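Local atomic coordinates of outer membrane protein Omp121 (Bacteroides thetaiotaomicron, PDB entry 5FQ8), a protein that probably imports substrate across the bacterial outer membrane as a TonB-dependent transporter with a plugged beta barrel, and binds calcium ions. Residues B[283-288]-B[370-375]; B[319-324]-B[968-973]. All coordinates share one frame; numbering follows the deposited sequence.

Interaction 1 (B[283-288]-B[370-375]); sequences IPTDAD and YILNNY. With CA (calcium ion), chain M.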
ATOM      1  N   ILE B 283     -18.644  -5.789  24.606  1.00 28.24           N
ATOM      2  CA  ILE B 283     -17.367  -6.499  24.535  1.00 24.32           C
ATOM      3  C   ILE B 283     -16.303  -5.652  25.216  1.00 25.66           C
ATOM      4  O   ILE B 283     -16.268  -4.430  24.996  1.00 26.25           O
ATOM      5  CB  ILE B 283     -16.996  -6.789  23.087  1.00 23.96           C
ATOM      6  CG1 ILE B 283     -18.153  -7.452  22.350  1.00 23.83           C
ATOM      7  CG2 ILE B 283     -15.828  -7.709  23.011  1.00 23.89           C
ATOM      8  CD1 ILE B 283     -17.959  -7.537  20.873  1.00 23.53           C
ATOM      9  N   PRO B 284     -15.440  -6.237  26.055  1.00 24.67           N
ATOM     10  CA  PRO B 284     -14.469  -5.441  26.817  1.00 24.92           C
ATOM     11  C   PRO B 284     -13.573  -4.568  25.957  1.00 24.75           C
ATOM     12  O   PRO B 284     -13.448  -4.801  24.755  1.00 24.43           O
ATOM     13  CB  PRO B 284     -13.655  -6.511  27.547  1.00 25.08           C
ATOM     14  CG  PRO B 284     -14.518  -7.661  27.631  1.00 25.05           C
ATOM     15  CD  PRO B 284     -15.374  -7.659  26.419  1.00 24.72           C
ATOM     16  N   THR B 285     -12.920  -3.585  26.576  1.00 25.00           N
ATOM     17  CA  THR B 285     -12.171  -2.522  25.901  1.00 24.94           C
ATOM     18  C   THR B 285     -13.063  -1.693  24.994  1.00 24.75           C
ATOM     19  O   THR B 285     -14.282  -1.844  24.999  1.00 29.31           O
ATOM     20  CB  THR B 285     -10.999  -3.058  25.066  1.00 33.54           C
ATOM     21  OG1 THR B 285     -11.490  -3.527  23.804  1.00 32.49           O
ATOM     22  CG2 THR B 285     -10.261  -4.183  25.781  1.00 24.87           C
ATOM     23  N   ASP B 286     -12.447  -0.832  24.191  1.00 24.66           N
ATOM     24  CA  ASP B 286     -13.141   0.161  23.387  1.00 37.58           C
ATOM     25  C   ASP B 286     -13.269  -0.255  21.933  1.00 36.41           C
ATOM     26  O   ASP B 286     -13.366   0.608  21.056  1.00 38.93           O
ATOM     27  CB  ASP B 286     -12.424   1.513  23.486  1.00 35.32           C
ATOM     28  CG  ASP B 286     -11.010   1.488  22.897  1.00 41.01           C
ATOM     29  OD1 ASP B 286     -10.062   1.121  23.619  1.00 39.62           O
ATOM     30  OD2 ASP B 286     -10.838   1.866  21.719  1.00 51.74           O
ATOM     31  N   ALA B 287     -13.268  -1.559  21.659  1.00 23.98           N
ATOM     32  CA  ALA B 287     -13.339  -2.017  20.280  1.00 23.66           C
ATOM     33  C   ALA B 287     -14.745  -1.906  19.704  1.00 23.55           C
ATOM     34  O   ALA B 287     -14.879  -1.736  18.491  1.00 23.36           O
ATOM     35  CB  ALA B 287     -12.824  -3.445  20.181  1.00 23.53           C
ATOM     36  N   ASP B 288     -15.795  -2.006  20.539  1.00 24.19           N
ATOM     37  CA  ASP B 288     -17.173  -1.716  20.122  1.00 26.11           C
ATOM     38  C   ASP B 288     -17.402  -0.234  20.278  1.00 36.29           C
ATOM     39  O   ASP B 288     -17.851   0.227  21.316  1.00 42.17           O
ATOM     40  CB  ASP B 288     -18.226  -2.431  20.959  1.00 29.44           C
ATOM     41  CG  ASP B 288     -17.661  -3.413  21.894  1.00 43.65           C
ATOM     42  OD1 ASP B 288     -17.450  -4.518  21.410  1.00 51.04           O
ATOM     43  OD2 ASP B 288     -17.457  -3.105  23.087  1.00 24.18           O
ATOM     44  N   TYR B 370      -5.865  -9.933  24.468  1.00 29.86           N
ATOM     45  CA  TYR B 370      -4.800  -9.449  23.603  1.00 25.28           C
ATOM     46  C   TYR B 370      -5.370  -8.958  22.284  1.00 24.28           C
ATOM     47  O   TYR B 370      -5.044  -7.862  21.830  1.00 24.96           O
ATOM     48  CB  TYR B 370      -3.748 -10.541  23.363  1.00 24.84           C
ATOM     49  CG  TYR B 370      -2.558 -10.020  22.590  1.00 28.74           C
ATOM     50  CD1 TYR B 370      -2.592  -9.919  21.206  1.00 25.95           C
ATOM     51  CD2 TYR B 370      -1.418  -9.590  23.248  1.00 32.92           C
ATOM     52  CE1 TYR B 370      -1.532  -9.414  20.506  1.00 29.48           C
ATOM     53  CE2 TYR B 370      -0.345  -9.084  22.547  1.00 36.93           C
ATOM     54  CZ  TYR B 370      -0.412  -9.001  21.181  1.00 33.98           C
ATOM     55  OH  TYR B 370       0.646  -8.493  20.487  1.00 27.08           O
ATOM     56  N   ILE B 371      -6.228  -9.756  21.654  1.00 24.04           N
ATOM     57  CA  ILE B 371      -6.733  -9.395  20.333  1.00 27.17           C
ATOM     58  C   ILE B 371      -7.476  -8.070  20.385  1.00 35.41           C
ATOM     59  O   ILE B 371      -7.336  -7.232  19.488  1.00 39.80           O
ATOM     60  CB  ILE B 371      -7.622 -10.516  19.769  1.00 23.53           C
ATOM     61  CG1 ILE B 371      -6.854 -11.830  19.732  1.00 23.63           C
ATOM     62  CG2 ILE B 371      -8.086 -10.162  18.396  1.00 23.25           C
ATOM     63  CD1 ILE B 371      -7.681 -13.004  19.279  1.00 23.52           C
ATOM     64  N   LEU B 372      -8.269  -7.852  21.440  1.00 35.64           N
ATOM     65  CA  LEU B 372      -9.047  -6.620  21.557  1.00 44.21           C
ATOM     66  C   LEU B 372      -8.172  -5.422  21.887  1.00 24.01           C
ATOM     67  O   LEU B 372      -8.439  -4.307  21.425  1.00 23.95           O
ATOM     68  CB  LEU B 372     -10.125  -6.777  22.626  1.00 23.96           C
ATOM     69  CG  LEU B 372     -11.328  -7.672  22.371  1.00 23.82           C
ATOM     70  CD1 LEU B 372     -11.908  -8.028  23.689  1.00 24.08           C
ATOM     71  CD2 LEU B 372     -12.337  -6.956  21.535  1.00 23.62           C
ATOM     72  N   ASN B 373      -7.124  -5.635  22.663  1.00 24.27           N
ATOM     73  CA  ASN B 373      -6.222  -4.571  23.060  1.00 24.52           C
ATOM     74  C   ASN B 373      -5.143  -4.250  22.034  1.00 24.44           C
ATOM     75  O   ASN B 373      -4.490  -3.219  22.172  1.00 24.64           O
ATOM     76  CB  ASN B 373      -5.557  -4.941  24.376  1.00 24.90           C
ATOM     77  CG  ASN B 373      -6.316  -4.432  25.558  1.00 25.15           C
ATOM     78  OD1 ASN B 373      -6.759  -3.293  25.574  1.00 27.23           O
ATOM     79  ND2 ASN B 373      -6.481  -5.276  26.562  1.00 25.38           N
ATOM     80  N   ASN B 374      -4.931  -5.092  21.017  1.00 24.19           N
ATOM     81  CA  ASN B 374      -3.795  -4.925  20.132  1.00 24.18           C
ATOM     82  C   ASN B 374      -4.110  -4.960  18.654  1.00 23.85           C
ATOM     83  O   ASN B 374      -3.194  -4.780  17.854  1.00 23.86           O
ATOM     84  CB  ASN B 374      -2.744  -5.996  20.422  1.00 24.34           C
ATOM     85  CG  ASN B 374      -2.089  -5.800  21.751  1.00 24.73           C
ATOM     86  OD1 ASN B 374      -1.165  -5.004  21.887  1.00 24.97           O
ATOM     87  ND2 ASN B 374      -2.568  -6.512  22.752  1.00 24.85           N
ATOM     88  N   TYR B 375      -5.345  -5.191  18.260  1.00 28.30           N
ATOM     89  CA  TYR B 375      -5.710  -5.168  16.857  1.00 28.94           C
ATOM     90  C   TYR B 375      -6.474  -3.896  16.575  1.00 29.22           C
ATOM     91  O   TYR B 375      -6.879  -3.178  17.485  1.00 39.51           O
ATOM     92  CB  TYR B 375      -6.536  -6.397  16.491  1.00 23.15           C
ATOM     93  CG  TYR B 375      -5.721  -7.645  16.307  1.00 23.17           C
ATOM     94  CD1 TYR B 375      -4.918  -8.126  17.318  1.00 23.41           C
ATOM     95  CD2 TYR B 375      -5.751  -8.343  15.114  1.00 24.03           C
ATOM     96  CE1 TYR B 375      -4.179  -9.249  17.150  1.00 23.47           C
ATOM     97  CE2 TYR B 375      -5.032  -9.478  14.951  1.00 23.06           C
ATOM     98  CZ  TYR B 375      -4.244  -9.920  15.969  1.00 23.29           C
ATOM     99  OH  TYR B 375      -3.505 -11.052  15.805  1.00 28.44           O
TER
HETATM  100 CA    CA M1987     -16.691  -2.246  24.949  1.00107.24          CA

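Interaction 2 (B[319-324]-B[968-973]); sequences NNFATT and TANPSS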
ATOM      1  N   ASN B 319     -16.628   4.496  13.627  1.00 23.58           N
ATOM      2  CA  ASN B 319     -16.830   3.116  14.028  1.00 23.40           C
ATOM      3  C   ASN B 319     -15.509   2.452  14.369  1.00 23.31           C
ATOM      4  O   ASN B 319     -14.501   2.670  13.702  1.00 23.26           O
ATOM      5  CB  ASN B 319     -17.501   2.323  12.912  1.00 23.20           C
ATOM      6  CG  ASN B 319     -18.777   2.953  12.435  1.00 23.32           C
ATOM      7  OD1 ASN B 319     -18.783   4.066  11.941  1.00 23.46           O
ATOM      8  ND2 ASN B 319     -19.865   2.229  12.556  1.00 23.30           N
ATOM      9  N   ASN B 320     -15.528   1.650  15.417  1.00 23.32           N
ATOM     10  CA  ASN B 320     -14.497   0.670  15.719  1.00 23.22           C
ATOM     11  C   ASN B 320     -15.205  -0.657  15.902  1.00 23.09           C
ATOM     12  O   ASN B 320     -16.291  -0.704  16.477  1.00 26.75           O
ATOM     13  CB  ASN B 320     -13.713   1.008  16.979  1.00 23.44           C
ATOM     14  CG  ASN B 320     -12.894   2.260  16.846  1.00 23.61           C
ATOM     15  OD1 ASN B 320     -13.375   3.348  17.116  1.00 32.67           O
ATOM     16  ND2 ASN B 320     -11.646   2.115  16.455  1.00 23.57           N
ATOM     17  N   PHE B 321     -14.603  -1.730  15.426  1.00 41.16           N
ATOM     18  CA  PHE B 321     -15.300  -3.002  15.355  1.00 22.81           C
ATOM     19  C   PHE B 321     -14.424  -4.085  15.946  1.00 36.86           C
ATOM     20  O   PHE B 321     -13.206  -4.059  15.771  1.00 32.04           O
ATOM     21  CB  PHE B 321     -15.648  -3.320  13.925  1.00 22.63           C
ATOM     22  CG  PHE B 321     -16.788  -4.264  13.763  1.00 22.59           C
ATOM     23  CD1 PHE B 321     -16.649  -5.592  14.076  1.00 22.55           C
ATOM     24  CD2 PHE B 321     -17.992  -3.827  13.257  1.00 27.06           C
ATOM     25  CE1 PHE B 321     -17.690  -6.461  13.912  1.00 22.55           C
ATOM     26  CE2 PHE B 321     -19.033  -4.690  13.093  1.00 28.70           C
ATOM     27  CZ  PHE B 321     -18.881  -6.011  13.413  1.00 24.88           C
ATOM     28  N   ALA B 322     -15.041  -5.011  16.675  1.00 22.85           N
ATOM     29  CA  ALA B 322     -14.341  -6.200  17.146  1.00 22.86           C
ATOM     30  C   ALA B 322     -14.501  -7.255  16.058  1.00 22.68           C
ATOM     31  O   ALA B 322     -15.538  -7.908  15.938  1.00 25.53           O
ATOM     32  CB  ALA B 322     -14.881  -6.656  18.493  1.00 23.05           C
ATOM     33  N   THR B 323     -13.454  -7.395  15.253  1.00 22.58           N
ATOM     34  CA  THR B 323     -13.483  -8.188  14.034  1.00 26.98           C
ATOM     35  C   THR B 323     -13.867  -9.640  14.302  1.00 29.16           C
ATOM     36  O   THR B 323     -13.459 -10.225  15.302  1.00 27.66           O
ATOM     37  CB  THR B 323     -12.104  -8.125  13.384  1.00 22.39           C
ATOM     38  OG1 THR B 323     -11.621  -6.778  13.392  1.00 22.43           O
ATOM     39  CG2 THR B 323     -12.150  -8.650  11.962  1.00 22.27           C
ATOM     40  N   THR B 324     -14.661 -10.222  13.401  1.00 32.93           N
ATOM     41  CA  THR B 324     -15.061 -11.620  13.510  1.00 30.96           C
ATOM     42  C   THR B 324     -14.388 -12.440  12.421  1.00 28.68           C
ATOM     43  O   THR B 324     -13.886 -11.902  11.429  1.00 22.45           O
ATOM     44  CB  THR B 324     -16.584 -11.809  13.400  1.00 29.57           C
ATOM     45  OG1 THR B 324     -17.018 -11.543  12.063  1.00 26.13           O
ATOM     46  CG2 THR B 324     -17.341 -10.913  14.359  1.00 29.81           C
ATOM     47  N   THR B 968     -19.811 -16.704  13.151  1.00 23.04           N
ATOM     48  CA  THR B 968     -19.434 -16.255  14.486  1.00 23.16           C
ATOM     49  C   THR B 968     -19.480 -14.740  14.581  1.00 22.95           C
ATOM     50  O   THR B 968     -18.571 -14.092  15.093  1.00 22.89           O
ATOM     51  CB  THR B 968     -18.072 -16.781  14.924  1.00 23.08           C
ATOM     52  OG1 THR B 968     -17.152 -16.719  13.842  1.00 22.92           O
ATOM     53  CG2 THR B 968     -18.198 -18.191  15.383  1.00 23.30           C
ATOM     54  N   ALA B 969     -20.566 -14.176  14.073  1.00 26.70           N
ATOM     55  CA  ALA B 969     -20.942 -12.824  14.436  1.00 26.81           C
ATOM     56  C   ALA B 969     -20.965 -12.694  15.946  1.00 27.66           C
ATOM     57  O   ALA B 969     -21.170 -13.668  16.666  1.00 23.25           O
ATOM     58  CB  ALA B 969     -22.307 -12.477  13.866  1.00 23.01           C
ATOM     59  N   ASN B 970     -20.734 -11.486  16.428  1.00 26.06           N
ATOM     60  CA  ASN B 970     -20.704 -11.285  17.860  1.00 30.95           C
ATOM     61  C   ASN B 970     -22.091 -11.505  18.461  1.00 23.47           C
ATOM     62  O   ASN B 970     -23.101 -11.293  17.794  1.00 25.37           O
ATOM     63  CB  ASN B 970     -20.217  -9.883  18.175  1.00 34.09           C
ATOM     64  CG  ASN B 970     -18.819  -9.640  17.712  1.00 31.35           C
ATOM     65  OD1 ASN B 970     -17.952 -10.489  17.833  1.00 29.75           O
ATOM     66  ND2 ASN B 970     -18.587  -8.463  17.171  1.00 40.39           N
ATOM     67  N   PRO B 971     -22.164 -11.934  19.714  1.00 23.69           N
ATOM     68  CA  PRO B 971     -23.466 -12.164  20.344  1.00 23.96           C
ATOM     69  C   PRO B 971     -24.348 -10.929  20.286  1.00 24.02           C
ATOM     70  O   PRO B 971     -23.867  -9.804  20.389  1.00 25.53           O
ATOM     71  CB  PRO B 971     -23.095 -12.506  21.786  1.00 24.19           C
ATOM     72  CG  PRO B 971     -21.721 -12.967  21.736  1.00 24.05           C
ATOM     73  CD  PRO B 971     -21.056 -12.246  20.622  1.00 23.75           C
ATOM     74  N   SER B 972     -25.646 -11.149  20.114  1.00 24.18           N
ATOM     75  CA  SER B 972     -26.579 -10.037  20.143  1.00 24.30           C
ATOM     76  C   SER B 972     -26.777  -9.567  21.571  1.00 24.58           C
ATOM     77  O   SER B 972     -26.484 -10.273  22.534  1.00 26.87           O
ATOM     78  CB  SER B 972     -27.914 -10.417  19.522  1.00 31.89           C
ATOM     79  OG  SER B 972     -28.710 -11.166  20.415  1.00 34.53           O
ATOM     80  N   SER B 973     -27.249  -8.347  21.707  1.00 24.68           N
ATOM     81  CA  SER B 973     -27.325  -7.745  23.022  1.00 24.96           C
ATOM     82  C   SER B 973     -28.754  -7.384  23.373  1.00 25.30           C
ATOM     83  O   SER B 973     -29.642  -7.318  22.523  1.00 25.30           O
ATOM     84  CB  SER B 973     -26.445  -6.498  23.122  1.00 24.87           C
ATOM     85  OG  SER B 973     -26.936  -5.471  22.289  1.00 24.84           O
TER

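Interaction 1 (B[283-288]-B[370-375])
A calcium-binding loop, the connection between barrel strands 268-280 and 289-303, leans here on the short helix 368-374. Three ligands of the ion come from 283-288: the backbone oxygens Ile283 O and Thr285 O lie 2.2 and 2.4 Å from the calcium, and the carboxylate oxygen Asp288 OD2 2.2 Å from it. Asp280 OD1 and Gly281 O complete the site. On the helix side Leu372 carries most of the contact. Its CG stands beside its own backbone N (chi1 -71°), which sends the forked end into the loop. One branch, CD1, reaches Pro284 O at 3.7 Å and sits near the proline ring; the other, CD2, meets Ala287 CB at 3.8 Å. The methyl Ile283 CG2 faces both tips, 3.9 Å from Leu372 CD2, the two side chains crossing at about a right angle. Thr285 OG1, in the crowded position between backbone N and carbonyl carbon (chi1 81°), donates back to a lone pair of Pro284 O at 2.5 Å, and the same oxygen weakly accepts Ala287 N-H, as in an ST turn. OG1 also abuts Leu372 CB, while the methyl CG2 rests against the amide of Asn373, 3.6 Å from OD1. An alanine in place of Thr285 would lack OG1 and CG2, and so would probably leave the turn, and with it Thr285 O on the calcium, less firmly held. Met330 of helix 330-335 touches both Ile283 and Leu372, Phe248 touches Pro284, and helix 368-374 leads into barrel strand 376-394, with Tyr370 lying against helix 420-424.

Interaction 2 (B[319-324]-B[968-973])
One polar bond joins 319-324 to 968-973. The amide nitrogen Asn970 ND2 donates to the backbone oxygen Ala322 O over 3.3 Å; the bond is nearly straight, 174° at the hydrogen, but long enough to count as weak. The stronger bond of the same nitrogen goes to the carboxylate oxygen OD1 of Asp79, a residue of the plug, so two oxygens hold the amide and help fix its rotation. CG stands beside the backbone N of Asn970 (chi1 -63°), which carries the amide toward 319-324. The remaining contacts are van der Waals. Thr324 lays its CB and CG2 against residues 968-970: CB lies 3.5 Å from the carbonyl oxygen Thr968 O, and the methyl CG2 sits 3.6 Å from Asn970 OD1 and 4.1 Å from Ala969 CA. The Thr324 hydroxyl occupies the crowded place between N and the carbonyl carbon, and bonds weakly to Gly123 O. Against the aromatic ring the touch is slighter: Phe321 CE1 comes within 3.9 Å of Asn970 ND2, with ring and amide planes 33° apart, an oblique meeting. The ring itself lies against Phe126 and Asp125 of strand 125-128 and against Asp79. All residues that touch are buried, and Met330 and Leu331 of helix 330-335 touch Asn970. Loops that continue a barrel strand (306-320) and lead into the last one (973-983) thus meet beside plug residues, a layout consistent with the plugged barrel of TonB-dependent receptors.

From the N terminus the four segments come in the order 283-288, 319-324, 370-375 and 968-973, so the two contacts cross. Interaction 1 closes a loop of 81 residues that includes strands 289-303 and 306-320; interaction 2 spans 643 residues and brings the approach to the final barrel strand back to an early one. Their centres lie 11 Å apart and they touch: Ile283 CD1 packs on both Asn970 ND2 and Ala322 CB, and Leu372 CD2 also reaches Ala322 CB. Together they tie the calcium loop, helix 368-374, the loop that follows strand 306-320 and the lead-in to strand 973-983 into one cluster beside the plug.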